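Local atomic coordinates of acyl-CoA-binding domain-containing protein 1 (Oryza sativa Japonica Group, PDB entry 5H3G), a protein that binds medium- and long-chain acyl-CoA esters with high affinity, binds phosphatidic acid and phosphatidylcholine in vitro, and may take part in phospholipid biosynthesis. Residues Y36-V41 with D61-V66; L30-L35 with S76-K81. One frame throughout, in Å; residues are numbered along the deposited sequence. Where two conformers were deposited one is given.

Contact 1 (Y36-V41 with D61-V66); sequences YKQATV and DAWKAV
Gln38 OE1 is joined to Trp63 O through one water, which donates to both oxygens: it lies 2.8 Å from Gln38 OE1 and 2.9 Å from Trp63 O. The same Gln38 OE1 sits at the edge of the Trp63 indole, in its plane, while the amide plane is turned 65° from the ring. The other end of that amide is fixed from outside, Gln38 NE2 donating to Asp43 OD1 and to Lys69 O, and Trp63 NE1 donates a hydrogen bond to Gly42 O. Loop residues thus take up the N-H groups of both side chains.

The indole itself rests on Lys37. Lys37 CB lies over one face of the five-membered ring of Trp63, 3.4 Å from its centroid and only 6° off the normal, a clear CH-pi contact. The lysine chain then folds back, with chi2 and chi3 both near -59°, and Lys37 CE comes within 3.6 Å of Trp63 CH2 and CZ3 over the six-membered ring. Val41 CG2 approaches obliquely to within 3.6 Å of Trp63 CZ2. Beside this, Gln38 and Val66 lie alongside, pointing opposite ways, with Gln38 CB meeting Val66 CG2 at 3.7 Å. An alanine in place of Trp63 would probably leave Gly42 O without its indole donor and open a gap beside Lys37 and Val41, freeing the lysine chain to move.

The contact brings the C-terminal turns of helix 26-41 against helix 57-64 and the turn after it, at the surface of the acyl-CoA-binding helical domain. Its chemistry is divided: aliphatic carbon packs on an aromatic face, while a water and loop groups satisfy the polar rims. The indole would probably limit the freedom of the Lys37 chain, a residue assigned by similarity to the acyl-CoA site.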
loop_
_atom_site.group_PDB
_atom_site.type_symbol
_atom_site.label_atom_id
_atom_site.label_comp_id
_atom_site.label_asym_id
_atom_site.label_seq_id
_atom_site.Cartn_x
_atom_site.Cartn_y
_atom_site.Cartn_z
ATOM N N TYR A 36 -0.558 2.558 -1.498
ATOM C CA TYR A 36 -0.724 2.577 -2.943
ATOM C C TYR A 36 -1.673 3.690 -3.369
ATOM O O TYR A 36 -1.398 4.421 -4.327
ATOM C CB TYR A 36 -1.243 1.227 -3.431
ATOM C CG TYR A 36 -1.270 1.131 -4.940
ATOM C CD1 TYR A 36 -0.143 0.758 -5.647
ATOM C CD2 TYR A 36 -2.420 1.444 -5.654
ATOM C CE1 TYR A 36 -0.162 0.662 -7.038
ATOM C CE2 TYR A 36 -2.450 1.371 -7.033
ATOM C CZ TYR A 36 -1.314 0.976 -7.729
ATOM O OH TYR A 36 -1.339 0.889 -9.103
ATOM N N LYS A 37 -2.812 3.812 -2.684
ATOM C CA LYS A 37 -3.711 4.936 -2.935
ATOM C C LYS A 37 -2.985 6.266 -2.771
ATOM O O LYS A 37 -3.041 7.136 -3.650
ATOM C CB LYS A 37 -4.903 4.867 -1.990
ATOM C CG LYS A 37 -5.793 3.637 -2.187
ATOM C CD LYS A 37 -6.344 3.579 -3.604
ATOM C CE LYS A 37 -7.167 4.810 -3.979
ATOM N NZ LYS A 37 -7.962 4.526 -5.218
ATOM N N GLN A 38 -2.334 6.455 -1.628
ATOM C CA GLN A 38 -1.659 7.724 -1.361
ATOM C C GLN A 38 -0.599 8.024 -2.412
ATOM O O GLN A 38 -0.483 9.164 -2.883
ATOM C CB GLN A 38 -1.032 7.689 0.030
ATOM C CG GLN A 38 -0.511 9.050 0.457
ATOM C CD GLN A 38 -1.631 10.045 0.710
ATOM O OE1 GLN A 38 -2.789 9.673 0.931
ATOM N NE2 GLN A 38 -1.291 11.332 0.673
ATOM N N ALA A 39 0.161 7.004 -2.813
ATOM C CA ALA A 39 1.251 7.176 -3.772
ATOM C C ALA A 39 0.750 7.593 -5.148
ATOM O O ALA A 39 1.379 8.413 -5.822
ATOM C CB ALA A 39 2.045 5.877 -3.881
ATOM N N THR A 40 -0.371 7.032 -5.594
ATOM C CA THR A 40 -0.837 7.254 -6.953
ATOM C C THR A 40 -1.829 8.404 -7.069
ATOM O O THR A 40 -1.741 9.182 -8.019
ATOM C CB THR A 40 -1.468 5.977 -7.514
ATOM O OG1 THR A 40 -2.523 5.540 -6.648
ATOM C CG2 THR A 40 -0.434 4.869 -7.629
ATOM N N VAL A 41 -2.763 8.563 -6.131
ATOM C CA VAL A 41 -3.806 9.574 -6.276
ATOM C C VAL A 41 -3.805 10.600 -5.151
ATOM O O VAL A 41 -4.596 11.552 -5.203
ATOM C CB VAL A 41 -5.205 8.942 -6.428
ATOM C CG1 VAL A 41 -5.261 8.122 -7.705
ATOM C CG2 VAL A 41 -5.563 8.088 -5.235
ATOM N N ASP A 61 -9.831 3.758 6.134
ATOM C CA ASP A 61 -9.013 4.113 7.290
ATOM C C ASP A 61 -7.527 3.955 6.995
ATOM O O ASP A 61 -6.706 4.768 7.435
ATOM C CB ASP A 61 -9.401 3.259 8.497
ATOM C CG ASP A 61 -10.693 3.722 9.161
ATOM O OD1 ASP A 61 -11.185 4.832 8.865
ATOM O OD2 ASP A 61 -11.220 2.967 10.002
ATOM N N ALA A 62 -7.152 2.906 6.254
ATOM C CA ALA A 62 -5.743 2.717 5.943
ATOM C C ALA A 62 -5.226 3.851 5.071
ATOM O O ALA A 62 -4.073 4.276 5.201
ATOM C CB ALA A 62 -5.535 1.367 5.248
ATOM N N TRP A 63 -6.066 4.347 4.167
ATOM C CA TRP A 63 -5.669 5.436 3.286
ATOM C C TRP A 63 -5.622 6.753 4.056
ATOM O O TRP A 63 -4.658 7.518 3.947
ATOM C CB TRP A 63 -6.656 5.484 2.116
ATOM C CG TRP A 63 -6.398 6.454 1.029
ATOM C CD1 TRP A 63 -5.301 7.244 0.848
ATOM C CD2 TRP A 63 -7.278 6.726 -0.065
ATOM N NE1 TRP A 63 -5.457 8.008 -0.293
ATOM C CE2 TRP A 63 -6.663 7.703 -0.868
ATOM C CE3 TRP A 63 -8.530 6.234 -0.439
ATOM C CZ2 TRP A 63 -7.265 8.200 -2.024
ATOM C CZ3 TRP A 63 -9.127 6.736 -1.581
ATOM C CH2 TRP A 63 -8.494 7.703 -2.357
ATOM N N LYS A 64 -6.647 7.010 4.866
ATOM C CA LYS A 64 -6.658 8.196 5.723
ATOM C C LYS A 64 -5.406 8.273 6.592
ATOM O O LYS A 64 -4.868 9.364 6.842
ATOM C CB LYS A 64 -7.923 8.175 6.585
ATOM C CG LYS A 64 -8.065 9.324 7.578
ATOM C CD LYS A 64 -8.118 10.672 6.902
ATOM C CE LYS A 64 -8.428 11.773 7.916
ATOM N NZ LYS A 64 -8.632 13.109 7.272
ATOM N N ALA A 65 -4.907 7.117 7.034
ATOM C CA ALA A 65 -3.791 7.087 7.969
ATOM C C ALA A 65 -2.495 7.622 7.374
ATOM O O ALA A 65 -1.605 8.028 8.133
ATOM C CB ALA A 65 -3.572 5.665 8.483
ATOM N N VAL A 66 -2.350 7.632 6.055
ATOM C CA VAL A 66 -1.128 8.124 5.434
ATOM C C VAL A 66 -1.371 9.456 4.729
ATOM O O VAL A 66 -0.574 9.874 3.891
ATOM C CB VAL A 66 -0.521 7.075 4.488
ATOM C CG1 VAL A 66 0.022 5.908 5.294
ATOM C CG2 VAL A 66 -1.592 6.565 3.498
HETATM O O HOH W 1 -5.016 10.079 2.637
#

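Contact 2 (L30-L35 with S76-K81); sequences LILYGL and SDYITK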
loop_
_atom_site.group_PDB
_atom_site.type_symbol
_atom_site.label_atom_id
_atom_site.label_comp_id
_atom_site.label_asym_id
_atom_site.label_seq_id
_atom_site.Cartn_x
_atom_site.Cartn_y
_atom_site.Cartn_z
ATOM N N LEU A 30 -3.913 -4.219 3.956
ATOM C CA LEU A 30 -4.480 -2.892 4.187
ATOM C C LEU A 30 -3.395 -1.824 4.198
ATOM O O LEU A 30 -3.598 -0.725 3.667
ATOM C CB LEU A 30 -5.266 -2.877 5.500
ATOM C CG LEU A 30 -6.626 -3.570 5.490
ATOM C CD1 LEU A 30 -7.123 -3.779 6.905
ATOM C CD2 LEU A 30 -7.622 -2.722 4.666
ATOM N N ILE A 31 -2.244 -2.130 4.801
ATOM C CA ILE A 31 -1.134 -1.181 4.801
ATOM C C ILE A 31 -0.697 -0.879 3.373
ATOM O O ILE A 31 -0.494 0.284 3.000
ATOM C CB ILE A 31 0.026 -1.719 5.655
ATOM C CG1 ILE A 31 -0.339 -1.635 7.139
ATOM C CG2 ILE A 31 1.314 -0.953 5.360
ATOM C CD1 ILE A 31 0.503 -2.507 8.017
ATOM N N LEU A 32 -0.565 -1.918 2.546
ATOM C CA LEU A 32 -0.178 -1.705 1.156
ATOM C C LEU A 32 -1.243 -0.922 0.405
ATOM O O LEU A 32 -0.919 -0.044 -0.407
ATOM C CB LEU A 32 0.076 -3.045 0.454
ATOM C CG LEU A 32 1.264 -3.862 0.963
ATOM C CD1 LEU A 32 1.540 -5.035 0.044
ATOM C CD2 LEU A 32 2.474 -2.944 1.082
ATOM N N TYR A 33 -2.516 -1.238 0.646
ATOM C CA TYR A 33 -3.592 -0.515 -0.023
ATOM C C TYR A 33 -3.488 0.976 0.261
ATOM O O TYR A 33 -3.505 1.798 -0.661
ATOM C CB TYR A 33 -4.962 -1.070 0.407
ATOM C CG TYR A 33 -6.134 -0.239 -0.105
ATOM C CD1 TYR A 33 -6.679 -0.464 -1.366
ATOM C CD2 TYR A 33 -6.671 0.792 0.667
ATOM C CE1 TYR A 33 -7.744 0.316 -1.839
ATOM C CE2 TYR A 33 -7.715 1.580 0.199
ATOM C CZ TYR A 33 -8.248 1.330 -1.042
ATOM O OH TYR A 33 -9.299 2.117 -1.477
ATOM N N GLY A 34 -3.362 1.345 1.533
ATOM C CA GLY A 34 -3.359 2.764 1.857
ATOM C C GLY A 34 -2.211 3.504 1.204
ATOM O O GLY A 34 -2.389 4.605 0.672
ATOM N N LEU A 35 -1.016 2.913 1.232
ATOM C CA LEU A 35 0.139 3.558 0.627
ATOM C C LEU A 35 0.015 3.601 -0.888
ATOM O O LEU A 35 0.434 4.572 -1.520
ATOM C CB LEU A 35 1.425 2.844 1.033
ATOM C CG LEU A 35 1.824 3.067 2.484
ATOM C CD1 LEU A 35 2.917 2.075 2.851
ATOM C CD2 LEU A 35 2.297 4.494 2.590
ATOM N N SER A 76 7.799 5.766 -1.738
ATOM C CA SER A 76 8.891 5.315 -0.894
ATOM C C SER A 76 8.429 4.275 0.113
ATOM O O SER A 76 9.004 3.182 0.215
ATOM C CB SER A 76 9.478 6.528 -0.152
ATOM O OG SER A 76 9.784 7.555 -1.056
ATOM N N ASP A 77 7.426 4.629 0.906
ATOM C CA ASP A 77 6.970 3.731 1.953
ATOM C C ASP A 77 6.402 2.461 1.360
ATOM O O ASP A 77 6.679 1.368 1.854
ATOM C CB ASP A 77 5.922 4.412 2.812
ATOM C CG ASP A 77 6.491 5.532 3.610
ATOM O OD1 ASP A 77 7.668 5.413 3.993
ATOM O OD2 ASP A 77 5.770 6.522 3.827
ATOM N N TYR A 78 5.586 2.592 0.309
ATOM C CA TYR A 78 5.019 1.413 -0.344
ATOM C C TYR A 78 6.122 0.437 -0.727
ATOM O O TYR A 78 6.043 -0.763 -0.436
ATOM C CB TYR A 78 4.201 1.838 -1.576
ATOM C CG TYR A 78 3.680 0.649 -2.356
ATOM C CD1 TYR A 78 2.481 0.048 -2.008
ATOM C CD2 TYR A 78 4.421 0.101 -3.398
ATOM C CE1 TYR A 78 2.004 -1.070 -2.713
ATOM C CE2 TYR A 78 3.961 -1.014 -4.101
ATOM C CZ TYR A 78 2.758 -1.591 -3.742
ATOM O OH TYR A 78 2.307 -2.712 -4.425
ATOM N N ILE A 79 7.179 0.952 -1.357
ATOM C CA ILE A 79 8.298 0.114 -1.775
ATOM C C ILE A 79 8.927 -0.578 -0.570
ATOM O O ILE A 79 9.194 -1.784 -0.608
ATOM C CB ILE A 79 9.333 0.945 -2.553
ATOM C CG1 ILE A 79 8.769 1.316 -3.928
ATOM C CG2 ILE A 79 10.623 0.162 -2.730
ATOM C CD1 ILE A 79 9.472 2.504 -4.558
ATOM N N THR A 80 9.167 0.164 0.518
ATOM C CA THR A 80 9.816 -0.467 1.668
ATOM C C THR A 80 8.919 -1.526 2.293
ATOM O O THR A 80 9.407 -2.582 2.714
ATOM C CB THR A 80 10.251 0.569 2.714
ATOM O OG1 THR A 80 9.120 1.234 3.301
ATOM C CG2 THR A 80 11.175 1.594 2.087
ATOM N N LYS A 81 7.607 -1.287 2.342
ATOM C CA LYS A 81 6.711 -2.296 2.910
ATOM C C LYS A 81 6.642 -3.538 2.032
ATOM O O LYS A 81 6.647 -4.667 2.545
ATOM C CB LYS A 81 5.306 -1.713 3.102
ATOM C CG LYS A 81 5.237 -0.606 4.152
ATOM C CD LYS A 81 5.567 -1.139 5.536
ATOM C CE LYS A 81 5.505 -0.039 6.580
ATOM N NZ LYS A 81 4.321 0.830 6.379
#
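Leu35 has CG anti to its carbonyl carbon (chi1 -72°), whereas Tyr78 has CG anti to the backbone N (chi1 175°); these first torsions direct Leu35 CG and Tyr78 CG, and the two residues meet through their CB atoms. Leu35 packs on Asp77, Tyr78 and Lys81. Leu35 CB lies 3.9 Å from Tyr78 CB, and it also sits near the plane of the Tyr78 ring, at its edge. Of the two leucine branches, Leu35 CD1 reaches both Tyr78 N and, at 3.8 Å, Lys81 CG. The other branch, Leu35 CD2, touches Asp77 CB at 3.6 Å. One leucine thus meets three residues of the other helix.

The tyrosine presents its edge to helix 26-41: Leu32 O lies in the ring plane, 3.8 Å from Tyr78 CD1. The phenol also meets Phe10 of helix 4-17, ring against ring.

Lys81 closes the interface further along, where its aliphatic part does the packing. Lys81 CB rests on Leu32 CD2 at 3.7 Å, the two side chains inclined to one another. Leu32 continues beyond these segments onto Val82 and Leu85 of the same opposing helix.

The short helical segments run nearly antiparallel, at 155°, with axes 9.3 Å apart at their closest. Helix-helix packing of this kind builds the four-helix acyl-CoA-binding fold, and here it sets Tyr78 against Leu35; both, like Tyr33 and Gly34 on the same helix as Leu35, are assigned by similarity to the acyl-CoA site.

Helix 26-41 is the element common to both contacts, whose centres lie 8 Å apart. Its earlier turns, 30-35, pack on helix 71-92 in contact 2, and its last turns, 36-41, meet helix 57-64 in contact 1. Along the chain the order is 30-35, 36-41, 61-66, 76-81, so contact 1 falls between the two halves of contact 2. The contacts also touch directly: Val66 CG1 lies 3.8 Å from Leu35 CD2. Helix 26-41 is thereby held between two helices that follow one another in the chain, and residues assigned by similarity to the acyl-CoA site, on helices 26-41 and 71-92, are brought together within one small helical domain.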